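PDB 1FVI: chlorella virus DNA ligase-adenylate from Chlorella virus, which probably seals nicks in duplex DNA as an ATP-dependent ligase, working through a covalent enzyme-adenylate intermediate and a divalent metal cation. Local coordinates for residues Lys34-Met38 against Asn52-Thr56; Leu59-Ser63 against Tyr94-Val100; Glu229-Ser234 against Arg255-Gln260; Thr195-Met199 against Lys262-Gly267. The protein carries 1 engineered substitution. All coordinates share one frame. Residue numbers count along the deposited sequence, not the author numbering.

Contact 1: Lys34-Met38 against Asn52-Thr56; sequences KQTQM and NRLLT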
# COMPACT_ATOMS: atom_id res chain seq x y z
N LYS A 34 -13.00 -2.28 13.20
CA LYS A 34 -13.30 -3.02 14.42
C LYS A 34 -14.35 -2.27 15.24
O LYS A 34 -14.08 -1.21 15.82
CB LYS A 34 -12.03 -3.20 15.26
CG LYS A 34 -12.26 -3.66 16.68
CD LYS A 34 -13.05 -4.93 16.73
CE LYS A 34 -13.41 -5.25 18.17
NZ LYS A 34 -12.21 -5.39 19.05
N GLN A 35 -15.55 -2.80 15.23
CA GLN A 35 -16.65 -2.24 15.98
C GLN A 35 -17.48 -3.43 16.48
O GLN A 35 -18.37 -3.91 15.76
CB GLN A 35 -17.48 -1.30 15.12
CG GLN A 35 -18.48 -0.49 15.91
CD GLN A 35 -18.62 0.91 15.38
OE1 GLN A 35 -19.47 1.17 14.53
NE2 GLN A 35 -17.79 1.81 15.87
N THR A 36 -17.10 -3.92 17.67
CA THR A 36 -17.70 -5.06 18.36
C THR A 36 -17.11 -6.32 17.71
O THR A 36 -16.68 -7.25 18.40
CB THR A 36 -19.25 -5.05 18.28
OG1 THR A 36 -19.73 -3.72 18.55
CG2 THR A 36 -19.85 -6.00 19.33
N GLN A 37 -17.09 -6.33 16.38
CA GLN A 37 -16.51 -7.39 15.56
C GLN A 37 -15.99 -6.71 14.28
O GLN A 37 -16.18 -5.51 14.10
CB GLN A 37 -17.56 -8.43 15.20
CG GLN A 37 -18.71 -7.92 14.36
CD GLN A 37 -19.70 -9.01 13.99
OE1 GLN A 37 -20.88 -8.74 13.77
NE2 GLN A 37 -19.21 -10.25 13.90
N MET A 38 -15.31 -7.46 13.41
CA MET A 38 -14.81 -6.87 12.17
C MET A 38 -15.92 -6.65 11.15
O MET A 38 -16.69 -7.56 10.83
CB MET A 38 -13.68 -7.70 11.56
CG MET A 38 -12.46 -7.83 12.45
SD MET A 38 -11.89 -6.29 13.26
CE MET A 38 -11.05 -5.44 11.94
N ASN A 52 -12.48 -12.69 11.20
CA ASN A 52 -13.30 -11.84 12.05
C ASN A 52 -12.91 -12.04 13.52
O ASN A 52 -12.46 -11.10 14.17
CB ASN A 52 -14.78 -12.15 11.81
CG ASN A 52 -15.70 -11.04 12.32
OD1 ASN A 52 -15.33 -10.28 13.22
ND2 ASN A 52 -16.89 -10.94 11.73
N ARG A 53 -12.96 -13.28 13.98
CA ARG A 53 -12.63 -13.59 15.37
C ARG A 53 -11.20 -13.20 15.73
O ARG A 53 -11.00 -12.50 16.72
CB ARG A 53 -12.88 -15.08 15.64
CG ARG A 53 -12.41 -15.59 17.01
CD ARG A 53 -11.03 -16.24 16.92
NE ARG A 53 -10.99 -17.35 15.97
CZ ARG A 53 -9.98 -18.19 15.83
NH1 ARG A 53 -8.89 -18.07 16.59
NH2 ARG A 53 -10.05 -19.16 14.92
N LEU A 54 -10.23 -13.65 14.94
CA LEU A 54 -8.82 -13.34 15.17
C LEU A 54 -8.56 -11.84 15.31
O LEU A 54 -7.98 -11.38 16.31
CB LEU A 54 -7.95 -13.90 14.03
CG LEU A 54 -7.74 -15.41 13.87
CD1 LEU A 54 -6.97 -15.73 12.59
CD2 LEU A 54 -6.99 -15.96 15.07
N LEU A 55 -8.98 -11.07 14.31
CA LEU A 55 -8.79 -9.63 14.34
C LEU A 55 -9.55 -8.96 15.50
O LEU A 55 -9.03 -8.03 16.10
CB LEU A 55 -9.17 -8.99 13.01
CG LEU A 55 -8.28 -9.30 11.80
CD1 LEU A 55 -8.90 -8.75 10.53
CD2 LEU A 55 -6.88 -8.74 12.02
N THR A 56 -10.76 -9.43 15.81
CA THR A 56 -11.53 -8.83 16.91
C THR A 56 -10.81 -9.05 18.25
O THR A 56 -10.85 -8.19 19.13
CB THR A 56 -12.99 -9.35 17.01
OG1 THR A 56 -12.99 -10.75 17.30
CG2 THR A 56 -13.73 -9.11 15.73

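Contact 2: Leu59-Ser63 against Tyr94-Val100; sequences LPEGS and YYWFDYV. With AMP (adenosine monophosphate), chain C.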
# COMPACT_ATOMS: atom_id res chain seq x y z
N LEU A 59 -7.38 -6.60 17.73
CA LEU A 59 -7.53 -5.15 17.64
C LEU A 59 -8.42 -4.48 18.66
O LEU A 59 -9.42 -5.06 19.10
CB LEU A 59 -8.03 -4.77 16.24
CG LEU A 59 -7.20 -5.14 15.01
CD1 LEU A 59 -8.06 -4.93 13.77
CD2 LEU A 59 -5.92 -4.30 14.95
N PRO A 60 -8.05 -3.25 19.08
CA PRO A 60 -8.86 -2.51 20.05
C PRO A 60 -10.05 -1.94 19.31
O PRO A 60 -10.00 -1.73 18.09
CB PRO A 60 -7.91 -1.41 20.51
CG PRO A 60 -7.08 -1.17 19.30
CD PRO A 60 -6.77 -2.56 18.86
N GLU A 61 -11.14 -1.76 20.04
CA GLU A 61 -12.37 -1.20 19.49
C GLU A 61 -12.06 0.16 18.82
O GLU A 61 -11.33 0.98 19.38
CB GLU A 61 -13.37 -1.03 20.65
CG GLU A 61 -14.66 -0.31 20.29
CD GLU A 61 -15.62 -1.13 19.46
OE1 GLU A 61 -15.36 -2.34 19.25
OE2 GLU A 61 -16.65 -0.56 19.04
N GLY A 62 -12.58 0.37 17.61
CA GLY A 62 -12.32 1.63 16.92
C GLY A 62 -11.19 1.58 15.90
O GLY A 62 -10.84 2.60 15.29
N SER A 63 -10.63 0.39 15.70
CA SER A 63 -9.57 0.20 14.71
C SER A 63 -10.08 0.29 13.28
O SER A 63 -11.17 -0.22 12.96
CB SER A 63 -8.90 -1.14 14.91
OG SER A 63 -8.08 -1.10 16.04
N TYR A 94 -3.13 -7.32 8.14
CA TYR A 94 -4.09 -6.27 8.41
C TYR A 94 -3.29 -4.99 8.60
O TYR A 94 -2.52 -4.87 9.55
CB TYR A 94 -4.94 -6.56 9.65
CG TYR A 94 -5.92 -5.46 9.95
CD1 TYR A 94 -7.14 -5.38 9.28
CD2 TYR A 94 -5.64 -4.49 10.91
CE1 TYR A 94 -8.07 -4.37 9.57
CE2 TYR A 94 -6.55 -3.47 11.22
CZ TYR A 94 -7.76 -3.43 10.54
OH TYR A 94 -8.67 -2.46 10.88
N TYR A 95 -3.41 -4.09 7.62
CA TYR A 95 -2.73 -2.81 7.67
C TYR A 95 -3.65 -1.90 8.50
O TYR A 95 -4.73 -1.52 8.04
CB TYR A 95 -2.55 -2.24 6.26
CG TYR A 95 -1.58 -3.02 5.38
CD1 TYR A 95 -2.04 -4.05 4.55
CD2 TYR A 95 -0.21 -2.71 5.35
CE1 TYR A 95 -1.17 -4.74 3.70
CE2 TYR A 95 0.67 -3.39 4.51
CZ TYR A 95 0.18 -4.41 3.68
OH TYR A 95 1.02 -5.08 2.83
N TRP A 96 -3.21 -1.60 9.72
CA TRP A 96 -3.97 -0.78 10.66
C TRP A 96 -3.58 0.66 10.50
O TRP A 96 -2.51 1.06 10.94
CB TRP A 96 -3.66 -1.28 12.07
CG TRP A 96 -4.45 -0.67 13.21
CD1 TRP A 96 -5.58 0.07 13.13
CD2 TRP A 96 -4.11 -0.75 14.61
NE1 TRP A 96 -5.97 0.48 14.39
CE2 TRP A 96 -5.08 -0.00 15.32
CE3 TRP A 96 -3.08 -1.36 15.34
CZ2 TRP A 96 -5.05 0.15 16.71
CZ3 TRP A 96 -3.05 -1.21 16.73
CH2 TRP A 96 -4.03 -0.45 17.39
N PHE A 97 -4.44 1.45 9.87
CA PHE A 97 -4.11 2.85 9.63
C PHE A 97 -4.81 3.92 10.47
O PHE A 97 -4.43 5.10 10.41
CB PHE A 97 -4.18 3.18 8.13
CG PHE A 97 -5.50 2.86 7.48
CD1 PHE A 97 -6.68 3.50 7.87
CD2 PHE A 97 -5.54 1.99 6.39
CE1 PHE A 97 -7.88 3.30 7.19
CE2 PHE A 97 -6.73 1.77 5.69
CZ PHE A 97 -7.91 2.43 6.08
N ASP A 98 -5.84 3.54 11.23
CA ASP A 98 -6.54 4.49 12.08
C ASP A 98 -7.10 3.84 13.34
O ASP A 98 -7.27 2.62 13.39
CB ASP A 98 -7.64 5.24 11.31
CG ASP A 98 -7.80 6.68 11.77
OD1 ASP A 98 -7.23 7.07 12.82
OD2 ASP A 98 -8.51 7.45 11.09
N TYR A 99 -7.40 4.67 14.32
CA TYR A 99 -7.89 4.24 15.63
C TYR A 99 -8.71 5.37 16.25
O TYR A 99 -8.13 6.38 16.67
CB TYR A 99 -6.68 3.99 16.55
CG TYR A 99 -7.00 3.43 17.91
CD1 TYR A 99 -8.18 2.71 18.14
CD2 TYR A 99 -6.08 3.55 18.96
CE1 TYR A 99 -8.42 2.11 19.37
CE2 TYR A 99 -6.31 2.95 20.19
CZ TYR A 99 -7.48 2.23 20.39
OH TYR A 99 -7.71 1.59 21.58
N VAL A 100 -10.02 5.20 16.32
CA VAL A 100 -10.82 6.26 16.92
C VAL A 100 -10.79 6.31 18.45
O VAL A 100 -10.67 7.40 18.99
CB VAL A 100 -12.25 6.36 16.35
CG1 VAL A 100 -13.13 7.34 17.19
CG2 VAL A 100 -12.18 6.91 14.94
P AMP C . -8.51 3.53 -4.88
O1P AMP C . -9.25 4.46 -5.74
O3P AMP C . -9.20 2.18 -5.33
O5' AMP C . -8.97 3.66 -3.45
C5' AMP C . -8.49 2.68 -2.41
C4' AMP C . -9.48 2.47 -1.29
O4' AMP C . -8.75 1.89 -0.21
C3' AMP C . -10.11 3.78 -0.75
O3' AMP C . -11.49 3.67 -0.40
C2' AMP C . -9.35 4.06 0.50
O2' AMP C . -10.20 4.72 1.45
C1' AMP C . -8.81 2.69 0.94
N9 AMP C . -7.47 2.81 1.48
C8 AMP C . -6.40 2.04 1.08
N7 AMP C . -5.32 2.38 1.73
C5 AMP C . -5.67 3.41 2.60
C6 AMP C . -4.94 4.16 3.54
N6 AMP C . -3.62 3.98 3.77
N1 AMP C . -5.64 5.10 4.21
C2 AMP C . -6.92 5.27 3.98
N3 AMP C . -7.73 4.64 3.13
C4 AMP C . -7.05 3.68 2.43

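Contact 3: Glu229-Ser234 against Arg255-Gln260; sequences EDVMGS and RRDFWQ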
# COMPACT_ATOMS: atom_id res chain seq x y z
N GLU A 229 24.88 -17.76 -7.19
CA GLU A 229 24.07 -17.22 -8.27
C GLU A 229 23.69 -15.75 -8.10
O GLU A 229 23.43 -15.28 -6.98
CB GLU A 229 22.82 -18.09 -8.46
CG GLU A 229 22.56 -18.47 -9.91
CD GLU A 229 21.92 -19.84 -10.04
OE1 GLU A 229 21.09 -20.20 -9.17
OE2 GLU A 229 22.25 -20.57 -11.00
N ASP A 230 23.74 -15.01 -9.21
CA ASP A 230 23.40 -13.60 -9.22
C ASP A 230 21.94 -13.45 -9.65
O ASP A 230 21.31 -14.40 -10.13
CB ASP A 230 24.31 -12.87 -10.21
CG ASP A 230 24.49 -11.39 -9.88
OD1 ASP A 230 23.68 -10.83 -9.12
OD2 ASP A 230 25.45 -10.80 -10.41
N VAL A 231 21.40 -12.25 -9.44
CA VAL A 231 20.02 -11.92 -9.81
C VAL A 231 20.05 -10.61 -10.59
O VAL A 231 21.08 -9.92 -10.66
CB VAL A 231 19.12 -11.77 -8.56
CG1 VAL A 231 19.15 -13.05 -7.72
CG2 VAL A 231 19.55 -10.57 -7.72
N MET A 232 18.92 -10.28 -11.21
CA MET A 232 18.82 -9.06 -12.00
C MET A 232 18.81 -7.80 -11.12
O MET A 232 18.16 -7.77 -10.06
CB MET A 232 17.60 -9.11 -12.94
CG MET A 232 17.33 -7.82 -13.72
SD MET A 232 16.30 -6.60 -12.83
CE MET A 232 14.74 -7.38 -13.04
N GLY A 233 19.59 -6.81 -11.52
CA GLY A 233 19.66 -5.56 -10.78
C GLY A 233 18.77 -4.55 -11.47
O GLY A 233 18.01 -3.82 -10.82
N SER A 234 18.86 -4.50 -12.79
CA SER A 234 18.03 -3.59 -13.58
C SER A 234 17.84 -4.14 -14.98
O SER A 234 18.61 -4.99 -15.44
CB SER A 234 18.67 -2.19 -13.67
OG SER A 234 19.76 -2.16 -14.58
N ARG A 255 13.64 -10.82 -9.56
CA ARG A 255 15.05 -10.59 -9.92
C ARG A 255 15.80 -11.88 -10.29
O ARG A 255 16.63 -11.88 -11.21
CB ARG A 255 15.76 -9.86 -8.80
CG ARG A 255 15.18 -8.51 -8.47
CD ARG A 255 16.10 -7.76 -7.52
NE ARG A 255 15.61 -6.41 -7.25
CZ ARG A 255 15.98 -5.33 -7.93
NH1 ARG A 255 16.85 -5.44 -8.91
NH2 ARG A 255 15.47 -4.15 -7.62
N ARG A 256 15.52 -12.96 -9.56
CA ARG A 256 16.14 -14.25 -9.81
C ARG A 256 15.59 -14.86 -11.11
O ARG A 256 16.35 -15.24 -11.99
CB ARG A 256 15.89 -15.19 -8.63
CG ARG A 256 16.37 -16.63 -8.83
CD ARG A 256 15.20 -17.57 -9.11
NE ARG A 256 14.23 -17.57 -8.02
CZ ARG A 256 14.13 -18.52 -7.09
NH1 ARG A 256 14.95 -19.56 -7.10
NH2 ARG A 256 13.21 -18.42 -6.15
N ASP A 257 14.26 -14.87 -11.25
CA ASP A 257 13.64 -15.42 -12.46
C ASP A 257 14.09 -14.71 -13.73
O ASP A 257 14.50 -15.36 -14.70
CB ASP A 257 12.11 -15.39 -12.35
CG ASP A 257 11.59 -16.37 -11.32
OD1 ASP A 257 12.38 -17.24 -10.89
OD2 ASP A 257 10.40 -16.27 -10.95
N PHE A 258 14.00 -13.38 -13.73
CA PHE A 258 14.44 -12.56 -14.86
C PHE A 258 15.88 -12.92 -15.25
O PHE A 258 16.15 -13.12 -16.43
CB PHE A 258 14.36 -11.06 -14.51
CG PHE A 258 13.02 -10.43 -14.82
CD1 PHE A 258 12.36 -9.67 -13.86
CD2 PHE A 258 12.45 -10.55 -16.09
CE1 PHE A 258 11.15 -9.02 -14.16
CE2 PHE A 258 11.24 -9.90 -16.40
CZ PHE A 258 10.59 -9.14 -15.43
N TRP A 259 16.77 -13.07 -14.26
CA TRP A 259 18.19 -13.41 -14.50
C TRP A 259 18.51 -14.86 -14.89
O TRP A 259 19.42 -15.10 -15.67
CB TRP A 259 19.05 -13.04 -13.30
CG TRP A 259 20.53 -13.03 -13.62
CD1 TRP A 259 21.47 -13.96 -13.24
CD2 TRP A 259 21.24 -12.03 -14.37
NE1 TRP A 259 22.72 -13.58 -13.69
CE2 TRP A 259 22.60 -12.41 -14.39
CE3 TRP A 259 20.85 -10.86 -15.02
CZ2 TRP A 259 23.58 -11.65 -15.04
CZ3 TRP A 259 21.83 -10.10 -15.67
CH2 TRP A 259 23.18 -10.50 -15.67
N GLN A 260 17.81 -15.82 -14.29
CA GLN A 260 18.04 -17.22 -14.61
C GLN A 260 17.52 -17.53 -16.01
O GLN A 260 18.11 -18.34 -16.74
CB GLN A 260 17.36 -18.12 -13.58
CG GLN A 260 17.91 -17.97 -12.17
CD GLN A 260 19.41 -18.21 -12.09
OE1 GLN A 260 20.15 -17.40 -11.52
NE2 GLN A 260 19.86 -19.33 -12.66
O HOH W 1 19.62 -16.24 -8.99

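Contact 4: Thr195-Met199 against Lys262-Gly267; sequences TIISM and KESYIG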
# COMPACT_ATOMS: atom_id res chain seq x y z
N THR A 195 9.73 -2.34 -24.27
CA THR A 195 10.25 -3.64 -24.66
C THR A 195 11.60 -3.83 -23.98
O THR A 195 12.40 -2.89 -23.93
CB THR A 195 10.41 -3.74 -26.20
OG1 THR A 195 9.12 -3.69 -26.82
CG2 THR A 195 11.12 -5.04 -26.60
N ILE A 196 11.83 -5.02 -23.42
CA ILE A 196 13.10 -5.31 -22.77
C ILE A 196 14.15 -5.61 -23.84
O ILE A 196 13.88 -6.34 -24.79
CB ILE A 196 12.99 -6.55 -21.88
CG1 ILE A 196 11.85 -6.36 -20.87
CG2 ILE A 196 14.32 -6.82 -21.17
CD1 ILE A 196 11.47 -7.63 -20.14
N ILE A 197 15.34 -5.02 -23.69
CA ILE A 197 16.42 -5.25 -24.65
C ILE A 197 17.64 -5.93 -24.01
O ILE A 197 18.25 -6.80 -24.62
CB ILE A 197 16.82 -3.97 -25.38
CG1 ILE A 197 17.45 -2.97 -24.43
CG2 ILE A 197 15.59 -3.33 -26.04
CD1 ILE A 197 17.55 -1.59 -25.03
N SER A 198 17.95 -5.59 -22.77
CA SER A 198 19.07 -6.20 -22.06
C SER A 198 18.87 -6.12 -20.53
O SER A 198 17.91 -5.53 -20.06
CB SER A 198 20.40 -5.54 -22.47
OG SER A 198 20.44 -4.18 -22.07
N MET A 199 19.76 -6.76 -19.77
CA MET A 199 19.70 -6.76 -18.31
C MET A 199 21.06 -6.54 -17.68
O MET A 199 22.10 -6.84 -18.29
CB MET A 199 19.14 -8.08 -17.78
CG MET A 199 17.70 -8.32 -18.12
SD MET A 199 17.13 -9.85 -17.42
CE MET A 199 15.52 -9.97 -18.26
N LYS A 262 16.82 -14.94 -18.41
CA LYS A 262 16.84 -13.68 -19.15
C LYS A 262 16.68 -13.77 -20.65
O LYS A 262 16.05 -12.93 -21.29
CB LYS A 262 18.07 -12.84 -18.78
CG LYS A 262 19.41 -13.50 -18.94
CD LYS A 262 20.48 -12.55 -18.45
CE LYS A 262 21.84 -13.22 -18.42
NZ LYS A 262 21.88 -14.40 -17.51
N GLU A 263 17.19 -14.85 -21.21
CA GLU A 263 17.11 -15.09 -22.63
C GLU A 263 15.64 -15.20 -23.07
O GLU A 263 15.33 -15.01 -24.23
CB GLU A 263 17.87 -16.38 -22.96
CG GLU A 263 19.29 -16.49 -22.31
CD GLU A 263 19.30 -16.83 -20.81
OE1 GLU A 263 18.39 -17.54 -20.33
OE2 GLU A 263 20.24 -16.39 -20.10
N SER A 264 14.76 -15.49 -22.10
CA SER A 264 13.31 -15.63 -22.31
C SER A 264 12.50 -14.33 -22.27
O SER A 264 11.41 -14.25 -22.86
CB SER A 264 12.70 -16.57 -21.26
OG SER A 264 13.20 -17.89 -21.38
N TYR A 265 13.00 -13.33 -21.56
CA TYR A 265 12.29 -12.06 -21.43
C TYR A 265 12.74 -10.98 -22.40
O TYR A 265 12.08 -9.95 -22.51
CB TYR A 265 12.37 -11.55 -20.00
CG TYR A 265 11.91 -12.58 -19.02
CD1 TYR A 265 12.83 -13.32 -18.27
CD2 TYR A 265 10.56 -12.90 -18.90
CE1 TYR A 265 12.43 -14.35 -17.46
CE2 TYR A 265 10.14 -13.93 -18.08
CZ TYR A 265 11.08 -14.65 -17.36
OH TYR A 265 10.68 -15.70 -16.57
N ILE A 266 13.87 -11.22 -23.08
CA ILE A 266 14.37 -10.26 -24.04
C ILE A 266 13.35 -10.12 -25.16
O ILE A 266 12.96 -11.11 -25.79
CB ILE A 266 15.75 -10.68 -24.58
CG1 ILE A 266 16.75 -10.74 -23.43
CG2 ILE A 266 16.26 -9.66 -25.60
CD1 ILE A 266 17.05 -9.40 -22.79
N GLY A 267 12.87 -8.90 -25.36
CA GLY A 267 11.86 -8.68 -26.37
C GLY A 267 10.46 -8.68 -25.76
O GLY A 267 9.48 -8.41 -26.46

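Contact 1: Lys34-Met38 against Asn52-Thr56
Two hydrogen bonds fasten the turn of a beta hairpin to the side of a helix in the adenylation domain of this ligase, and they show how a helix can be docked through its own polar atoms. The first is the shorter: the backbone N of M38 donates to OD1 of N52 at 2.8 Å and 153°, so a side chain projecting from helix 49-58 takes up a backbone donor at the start of strand 38-39. In the second, NZ of K34 donates to the carbonyl O of T56 at 3.1 Å; the same ammonium group also bonds to L59 O just past the helix and so gathers two carbonyls at the helix end. Q35 and Q37 face each other across the turn, N of each bonded to O of the other, which closes the hairpin between strands 30-34 and 38-39. Packing fills the space between the polar points. M38 and L55 each point toward the other's segment and meet at 3.5 Å between M38 CG and L55 CB, and both also rest on Y94 of strand 92-99. T56 packs against the turn as well, while its hydroxyl turns back to its own helix, OG1 donating to R53 O at 2.7 Å.

Contact 2: Leu59-Ser63 against Tyr94-Val100
L59 is the principal bump here. Its isobutyl end enters a hollow walled by two aromatic rings of the strand, each methyl lying over a different ring face: CD1 sits 3.8 Å from the centroid of the Y94 ring and CD2 4.3 Å from the centroid of the six-membered ring of W96, two CH-pi contacts made by one forked side chain. P60 is the next knuckle, its CG set between W96 (CZ2 at 3.5 Å) and Y99 (CE1 at 3.5 Å). M115 and I119 of helix 108-121 also touch W96, while Y94 OH reaches S32 O. From P60 the chain folds through a type II beta turn to S63 and enters strand 63-68, which runs antiparallel to strand 92-99 in the mixed sheet of the nucleotidyltransferase domain. S63 and Y99 form a non-hydrogen-bonded pair, CA to CA 4.5 Å, and next to it V100 N donates to G62 O at 2.9 Å. At the positive phi of G62, 98°, a CB would be jammed against the preceding carbonyl O. F97 and D98 both face D64 in a classic beta bulge; F97, whose CA-to-CB bond points away from residues 59-63, lays a ring face against the AMP adenine, its CD2 3.6 Å from AMP C6.

Contact 3: Glu229-Ser234 against Arg255-Gln260
One extended arginine does much of the joining. R255 leaves its helix with chi1 m and then runs out through two t torsions, long enough for NH1 to reach past M232 and donate to two successive carbonyls, M232 O at 2.9 Å and G233 O at 2.8 Å, both near the guanidinium plane. Its own carbonyl accepts M232 N at 2.8 Å and 173°, so main chain and side chain of one residue hold the start of the strand. M232 starts out t and then bends through two m torsions, which brings CE to 3.4 Å from F258 CD1. W259, chi1 t, sets a face of its indole against V231 N. Q260, folded m,m, brings OE1 back to a water that also donates to D230 O. In this OB-fold domain, helix 252-260 crosses the beginning of strand 232-237, the axes of residues 255-260 and 232-234 passing 7.6 Å apart at 98°, and F258 and W259 continue onto strand 190-201.

Contact 4: Thr195-Met199 against Lys262-Gly267
In the OB-fold domain, residues T195-M199 of the long central strand 190-201 are packed against by a short helical turn that then leads into the neighbouring strand 269-275. The polar part is a single hydrogen bond across the segments: G267 N donates to I196 O at 2.8 Å and 147°, making G267 the place where the chain comes alongside the strand. G267 has a positive phi of 96°, a conformation in which a CB would strike the preceding carbonyl. Also in the backbone, I197 and S198 of the strand both face E236 in a classic beta bulge, and I197 O receives a van der Waals contact from I266 CD1 at 3.4 Å. Apolar contacts do the rest. I196, pointing toward the turn, touches Y265 through CD1 to CB at 4.0 Å and I266 through CG2 to CD1 at 4.1 Å. M199 has its side chain extended, chi2 and chi3 both t, and lies between two residues of the turn: its CE is 3.9 Å from Y265 CB, and its SD 3.4 Å from K262 CB.

How the contacts relate
From the N terminus, contact 1 closes first, bringing the turn after strand 30-34 to helix 49-58. Contact 2 opens as that helix ends and closes over some thirty residues at strand 92-99. The two are in series but touch: K34 pairs through its backbone with G62 and S63, which ties hairpin, helix and central strands together, with F97 of contact 2 belonging to the AMP pocket. The chain then passes to the OB domain. Contact 4 spans the longest loop, and contact 3 is nested within it; both reach the sheet containing neighbouring strands 190-201 and 232-237, and F258 meets Y265 edge-to-face between them. Contacts 1 and 3, centres about 42 Å apart, lie in different domains on opposite sides of the chain's centre.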